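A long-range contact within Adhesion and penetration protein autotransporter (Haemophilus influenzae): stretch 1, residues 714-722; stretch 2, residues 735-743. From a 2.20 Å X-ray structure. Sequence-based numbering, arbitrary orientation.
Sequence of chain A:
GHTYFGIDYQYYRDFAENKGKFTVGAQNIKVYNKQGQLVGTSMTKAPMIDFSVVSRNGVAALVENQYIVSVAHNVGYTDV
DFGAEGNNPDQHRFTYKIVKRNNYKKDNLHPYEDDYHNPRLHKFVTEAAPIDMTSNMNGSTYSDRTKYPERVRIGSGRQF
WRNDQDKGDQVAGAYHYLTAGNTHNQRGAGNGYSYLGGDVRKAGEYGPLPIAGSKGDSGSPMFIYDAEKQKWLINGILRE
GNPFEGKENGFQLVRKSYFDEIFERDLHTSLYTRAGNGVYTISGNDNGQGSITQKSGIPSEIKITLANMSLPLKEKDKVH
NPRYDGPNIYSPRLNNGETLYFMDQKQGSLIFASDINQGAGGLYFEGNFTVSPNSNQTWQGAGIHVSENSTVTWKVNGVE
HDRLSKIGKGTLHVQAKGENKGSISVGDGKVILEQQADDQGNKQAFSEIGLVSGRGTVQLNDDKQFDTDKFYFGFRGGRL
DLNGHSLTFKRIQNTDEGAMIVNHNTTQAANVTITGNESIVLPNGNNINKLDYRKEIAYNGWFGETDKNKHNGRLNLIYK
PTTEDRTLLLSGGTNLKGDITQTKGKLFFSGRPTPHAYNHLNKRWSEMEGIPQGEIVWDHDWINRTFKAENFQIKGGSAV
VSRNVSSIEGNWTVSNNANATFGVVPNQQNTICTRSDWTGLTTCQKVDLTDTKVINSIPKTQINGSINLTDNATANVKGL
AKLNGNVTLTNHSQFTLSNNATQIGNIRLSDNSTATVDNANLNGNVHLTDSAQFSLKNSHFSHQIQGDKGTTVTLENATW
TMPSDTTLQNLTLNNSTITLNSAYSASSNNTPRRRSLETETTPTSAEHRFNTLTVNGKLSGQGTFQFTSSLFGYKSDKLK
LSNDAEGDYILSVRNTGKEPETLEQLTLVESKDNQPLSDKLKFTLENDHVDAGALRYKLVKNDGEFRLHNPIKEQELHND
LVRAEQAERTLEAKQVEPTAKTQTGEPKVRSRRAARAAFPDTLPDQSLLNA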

ATOM      1  N   THR A 714     -13.873 -19.327  13.745  1.00 35.36           N
ATOM      2  CA  THR A 714     -12.688 -20.037  13.294  1.00 32.50           C
ATOM      3  C   THR A 714     -12.733 -20.209  11.784  1.00 30.07           C
ATOM      4  O   THR A 714     -13.799 -20.427  11.216  1.00 33.17           O
ATOM      5  CB  THR A 714     -12.600 -21.419  13.950  1.00 31.76           C
ATOM      6  OG1 THR A 714     -12.413 -21.262  15.363  1.00 42.39           O
ATOM      7  CG2 THR A 714     -11.436 -22.211  13.380  1.00 39.95           C
ATOM      8  N   ALA A 715     -11.579 -20.097  11.137  1.00 27.70           N
ATOM      9  CA  ALA A 715     -11.478 -20.400   9.712  1.00 25.17           C
ATOM     10  C   ALA A 715     -10.235 -21.229   9.410  1.00 29.88           C
ATOM     11  O   ALA A 715      -9.185 -21.055  10.031  1.00 28.66           O
ATOM     12  CB  ALA A 715     -11.497 -19.137   8.883  1.00 22.88           C
ATOM     13  N   ASN A 716     -10.363 -22.128   8.443  1.00 25.56           N
ATOM     14  CA  ASN A 716      -9.312 -23.080   8.135  1.00 26.69           C
ATOM     15  C   ASN A 716      -9.134 -23.225   6.626  1.00 27.32           C
ATOM     16  O   ASN A 716     -10.012 -23.749   5.945  1.00 27.75           O
ATOM     17  CB  ASN A 716      -9.686 -24.430   8.737  1.00 32.55           C
ATOM     18  CG  ASN A 716      -8.503 -25.143   9.349  1.00 45.15           C
ATOM     19  OD1 ASN A 716      -7.588 -25.603   8.647  1.00 40.48           O
ATOM     20  ND2 ASN A 716      -8.515 -25.251  10.676  1.00 48.45           N
ATOM     21  N   VAL A 717      -8.015 -22.746   6.099  1.00 24.96           N
ATOM     22  CA  VAL A 717      -7.702 -22.969   4.693  1.00 20.88           C
ATOM     23  C   VAL A 717      -6.615 -24.020   4.609  1.00 24.67           C
ATOM     24  O   VAL A 717      -5.512 -23.819   5.112  1.00 26.54           O
ATOM     25  CB  VAL A 717      -7.238 -21.688   3.979  1.00 18.69           C
ATOM     26  CG1 VAL A 717      -6.805 -22.014   2.558  1.00 19.48           C
ATOM     27  CG2 VAL A 717      -8.348 -20.656   3.964  1.00 17.69           C
ATOM     28  N   LYS A 718      -6.924 -25.147   3.977  1.00 23.06           N
ATOM     29  CA  LYS A 718      -6.011 -26.284   4.000  1.00 24.64           C
ATOM     30  C   LYS A 718      -5.993 -27.042   2.684  1.00 23.88           C
ATOM     31  O   LYS A 718      -6.943 -26.977   1.900  1.00 25.53           O
ATOM     32  CB  LYS A 718      -6.425 -27.244   5.115  1.00 23.98           C
ATOM     33  CG  LYS A 718      -7.740 -27.943   4.829  1.00 22.77           C
ATOM     34  CD  LYS A 718      -8.362 -28.535   6.069  1.00 21.50           C
ATOM     35  CE  LYS A 718      -9.534 -29.427   5.687  1.00 27.07           C
ATOM     36  NZ  LYS A 718     -10.296 -29.887   6.878  1.00 34.31           N
ATOM     37  N   GLY A 719      -4.909 -27.773   2.455  1.00 22.10           N
ATOM     38  CA  GLY A 719      -4.812 -28.670   1.317  1.00 22.71           C
ATOM     39  C   GLY A 719      -4.944 -27.990  -0.034  1.00 24.88           C
ATOM     40  O   GLY A 719      -4.278 -26.992  -0.309  1.00 26.42           O
ATOM     41  N   LEU A 720      -5.810 -28.541  -0.879  1.00 22.56           N
ATOM     42  CA  LEU A 720      -5.973 -28.079  -2.253  1.00 24.28           C
ATOM     43  C   LEU A 720      -6.803 -26.801  -2.307  1.00 23.79           C
ATOM     44  O   LEU A 720      -7.948 -26.790  -2.773  1.00 19.05           O
ATOM     45  CB  LEU A 720      -6.615 -29.176  -3.095  1.00 21.18           C
ATOM     46  CG  LEU A 720      -5.795 -30.464  -3.146  1.00 22.36           C
ATOM     47  CD1 LEU A 720      -6.472 -31.511  -4.008  1.00 18.71           C
ATOM     48  CD2 LEU A 720      -4.401 -30.162  -3.659  1.00 23.56           C
ATOM     49  N   ALA A 721      -6.210 -25.726  -1.810  1.00 21.97           N
ATOM     50  CA  ALA A 721      -6.901 -24.454  -1.713  1.00 24.81           C
ATOM     51  C   ALA A 721      -5.888 -23.324  -1.683  1.00 25.87           C
ATOM     52  O   ALA A 721      -4.778 -23.475  -1.162  1.00 25.34           O
ATOM     53  CB  ALA A 721      -7.770 -24.412  -0.467  1.00 22.17           C
ATOM     54  N   LYS A 722      -6.284 -22.197  -2.260  1.00 24.57           N
ATOM     55  CA  LYS A 722      -5.453 -21.011  -2.303  1.00 24.54           C
ATOM     56  C   LYS A 722      -6.314 -19.794  -1.997  1.00 24.93           C
ATOM     57  O   LYS A 722      -7.282 -19.507  -2.707  1.00 26.67           O
ATOM     58  CB  LYS A 722      -4.805 -20.878  -3.679  1.00 24.39           C
ATOM     59  CG  LYS A 722      -3.945 -19.644  -3.861  1.00 24.99           C
ATOM     60  CD  LYS A 722      -3.336 -19.642  -5.250  1.00 30.51           C
ATOM     61  CE  LYS A 722      -2.333 -18.524  -5.431  1.00 34.79           C
ATOM     62  NZ  LYS A 722      -1.635 -18.658  -6.748  1.00 40.60           N
ATOM     63  N   PHE A 735      -7.494 -18.378  13.035  1.00 29.45           N
ATOM     64  CA  PHE A 735      -7.314 -18.719  11.627  1.00 29.08           C
ATOM     65  C   PHE A 735      -6.122 -19.638  11.422  1.00 30.08           C
ATOM     66  O   PHE A 735      -5.040 -19.377  11.942  1.00 30.88           O
ATOM     67  CB  PHE A 735      -7.139 -17.464  10.780  1.00 26.57           C
ATOM     68  CG  PHE A 735      -6.780 -17.750   9.347  1.00 31.21           C
ATOM     69  CD1 PHE A 735      -7.726 -18.260   8.468  1.00 28.89           C
ATOM     70  CD2 PHE A 735      -5.500 -17.503   8.874  1.00 26.16           C
ATOM     71  CE1 PHE A 735      -7.401 -18.520   7.145  1.00 25.87           C
ATOM     72  CE2 PHE A 735      -5.170 -17.760   7.552  1.00 26.74           C
ATOM     73  CZ  PHE A 735      -6.120 -18.270   6.687  1.00 24.38           C
ATOM     74  N   THR A 736      -6.322 -20.703  10.650  1.00 28.56           N
ATOM     75  CA  THR A 736      -5.258 -21.664  10.386  1.00 25.16           C
ATOM     76  C   THR A 736      -5.036 -21.887   8.890  1.00 31.19           C
ATOM     77  O   THR A 736      -5.971 -22.184   8.146  1.00 31.65           O
ATOM     78  CB  THR A 736      -5.542 -23.025  11.043  1.00 27.89           C
ATOM     79  OG1 THR A 736      -5.720 -22.860  12.456  1.00 33.93           O
ATOM     80  CG2 THR A 736      -4.384 -23.975  10.797  1.00 26.66           C
ATOM     81  N   LEU A 737      -3.791 -21.731   8.456  1.00 25.94           N
ATOM     82  CA  LEU A 737      -3.396 -22.080   7.098  1.00 27.19           C
ATOM     83  C   LEU A 737      -2.508 -23.299   7.228  1.00 27.02           C
ATOM     84  O   LEU A 737      -1.462 -23.235   7.873  1.00 29.33           O
ATOM     85  CB  LEU A 737      -2.621 -20.931   6.449  1.00 27.37           C
ATOM     86  CG  LEU A 737      -2.272 -21.067   4.964  1.00 27.19           C
ATOM     87  CD1 LEU A 737      -3.519 -20.966   4.095  1.00 24.93           C
ATOM     88  CD2 LEU A 737      -1.266 -20.008   4.557  1.00 26.61           C
ATOM     89  N   SER A 738      -2.924 -24.417   6.639  1.00 26.32           N
ATOM     90  CA  SER A 738      -2.221 -25.675   6.870  1.00 25.03           C
ATOM     91  C   SER A 738      -2.174 -26.617   5.675  1.00 25.93           C
ATOM     92  O   SER A 738      -2.709 -26.331   4.605  1.00 28.28           O
ATOM     93  CB  SER A 738      -2.843 -26.414   8.059  1.00 26.39           C
ATOM     94  OG  SER A 738      -4.103 -26.959   7.713  1.00 27.07           O
ATOM     95  N   ASN A 739      -1.516 -27.753   5.880  1.00 27.84           N
ATOM     96  CA  ASN A 739      -1.503 -28.832   4.902  1.00 26.26           C
ATOM     97  C   ASN A 739      -1.166 -28.375   3.491  1.00 26.67           C
ATOM     98  O   ASN A 739      -1.807 -28.773   2.519  1.00 26.77           O
ATOM     99  CB  ASN A 739      -2.830 -29.585   4.945  1.00 27.56           C
ATOM    100  CG  ASN A 739      -3.078 -30.231   6.299  1.00 31.04           C
ATOM    101  OD1 ASN A 739      -2.479 -31.255   6.620  1.00 29.24           O
ATOM    102  ND2 ASN A 739      -3.947 -29.627   7.103  1.00 24.26           N
ATOM    103  N   ASN A 740      -0.143 -27.532   3.403  1.00 28.98           N
ATOM    104  CA  ASN A 740       0.427 -27.114   2.129  1.00 29.31           C
ATOM    105  C   ASN A 740      -0.451 -26.176   1.299  1.00 29.57           C
ATOM    106  O   ASN A 740      -0.211 -25.985   0.107  1.00 28.56           O
ATOM    107  CB  ASN A 740       0.843 -28.327   1.295  1.00 31.70           C
ATOM    108  CG  ASN A 740       1.932 -27.990   0.302  1.00 48.49           C
ATOM    109  OD1 ASN A 740       1.749 -28.120  -0.913  1.00 48.76           O
ATOM    110  ND2 ASN A 740       3.071 -27.524   0.812  1.00 46.93           N
ATOM    111  N   ALA A 741      -1.463 -25.585   1.928  1.00 27.87           N
ATOM    112  CA  ALA A 741      -2.266 -24.577   1.249  1.00 26.28           C
ATOM    113  C   ALA A 741      -1.449 -23.306   1.076  1.00 27.56           C
ATOM    114  O   ALA A 741      -0.404 -23.143   1.705  1.00 29.41           O
ATOM    115  CB  ALA A 741      -3.542 -24.289   2.023  1.00 25.43           C
ATOM    116  N   THR A 742      -1.934 -22.406   0.226  1.00 28.71           N
ATOM    117  CA  THR A 742      -1.249 -21.153  -0.055  1.00 27.07           C
ATOM    118  C   THR A 742      -2.180 -19.966   0.169  1.00 27.23           C
ATOM    119  O   THR A 742      -3.378 -20.049  -0.111  1.00 26.45           O
ATOM    120  CB  THR A 742      -0.741 -21.122  -1.505  1.00 26.97           C
ATOM    121  OG1 THR A 742       0.163 -22.208  -1.707  1.00 32.53           O
ATOM    122  CG2 THR A 742      -0.025 -19.816  -1.811  1.00 22.62           C
ATOM    123  N   GLN A 743      -1.630 -18.872   0.689  1.00 25.54           N
ATOM    124  CA  GLN A 743      -2.358 -17.608   0.749  1.00 31.93           C
ATOM    125  C   GLN A 743      -1.584 -16.480   0.084  1.00 29.98           C
ATOM    126  O   GLN A 743      -0.428 -16.236   0.413  1.00 29.03           O
ATOM    127  CB  GLN A 743      -2.689 -17.197   2.187  1.00 31.70           C
ATOM    128  CG  GLN A 743      -3.255 -15.774   2.257  1.00 27.30           C
ATOM    129  CD  GLN A 743      -3.551 -15.302   3.669  1.00 28.60           C
ATOM    130  OE1 GLN A 743      -3.235 -15.981   4.647  1.00 28.70           O
ATOM    131  NE2 GLN A 743      -4.158 -14.122   3.779  1.00 32.22           N
TER
HETATM  132  O   HOH W   1      -8.465 -22.054  12.857  1.00 32.07           O
HETATM  133  O   HOH W   2      -2.167 -27.311  -2.062  1.00 35.25           O
HETATM  134  O   HOH W   3      -2.257 -23.798  -2.879  1.00 36.03           O

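How do the two backbones lie against each other? They run side by side as parallel strands, 10° apart in direction, with Ala-715, Asn-716 and Val-717 level with Phe-735, Thr-736 and Leu-737. Val-717 N donates to Thr-736 O (2.9 Å), while Thr-736 N reaches Ala-715 O (3.0 Å) and Ser-738 N reaches Val-717 O (3.1 Å), so Thr-736 bonds to Ala-715 and Val-717, the residues flanking its partner Asn-716, as in parallel pairing.

What fills the apolar face? Val-717 is the central bump, its two methyls parted among three neighbours. Val-717 CG2 meets the edge of the Phe-735 ring at CE1 (3.9 Å); Val-717 CG1 lies 3.8 Å from Leu-737 CD1 and 4.0 Å from Ala-741 CB. The methyl of Ala-715 packs on the ring, its CB 3.9 Å from Phe-735 CD1.

How do the stretches stay together through the bend? A type I' turn from Ser-738 to Ala-741 nestles against Gly-719, whose bare CA comes within 3.2 Å of Asn-739 O. Gly-719 N makes only weak bonds there. The methyl of Ala-741 fills a hollow among Val-717, Lys-718 and Ala-721, its CB 3.5 Å from Ala-721 O.

What lines the other face? Asn-716 lies beside Thr-736, Asn-716 ND2 to Thr-736 CB 3.7 Å, and farther along Lys-722 pairs with Thr-742. Water 1 bridges Ala-715 O (3.1 Å) and Thr-736 OG1 (2.9 Å).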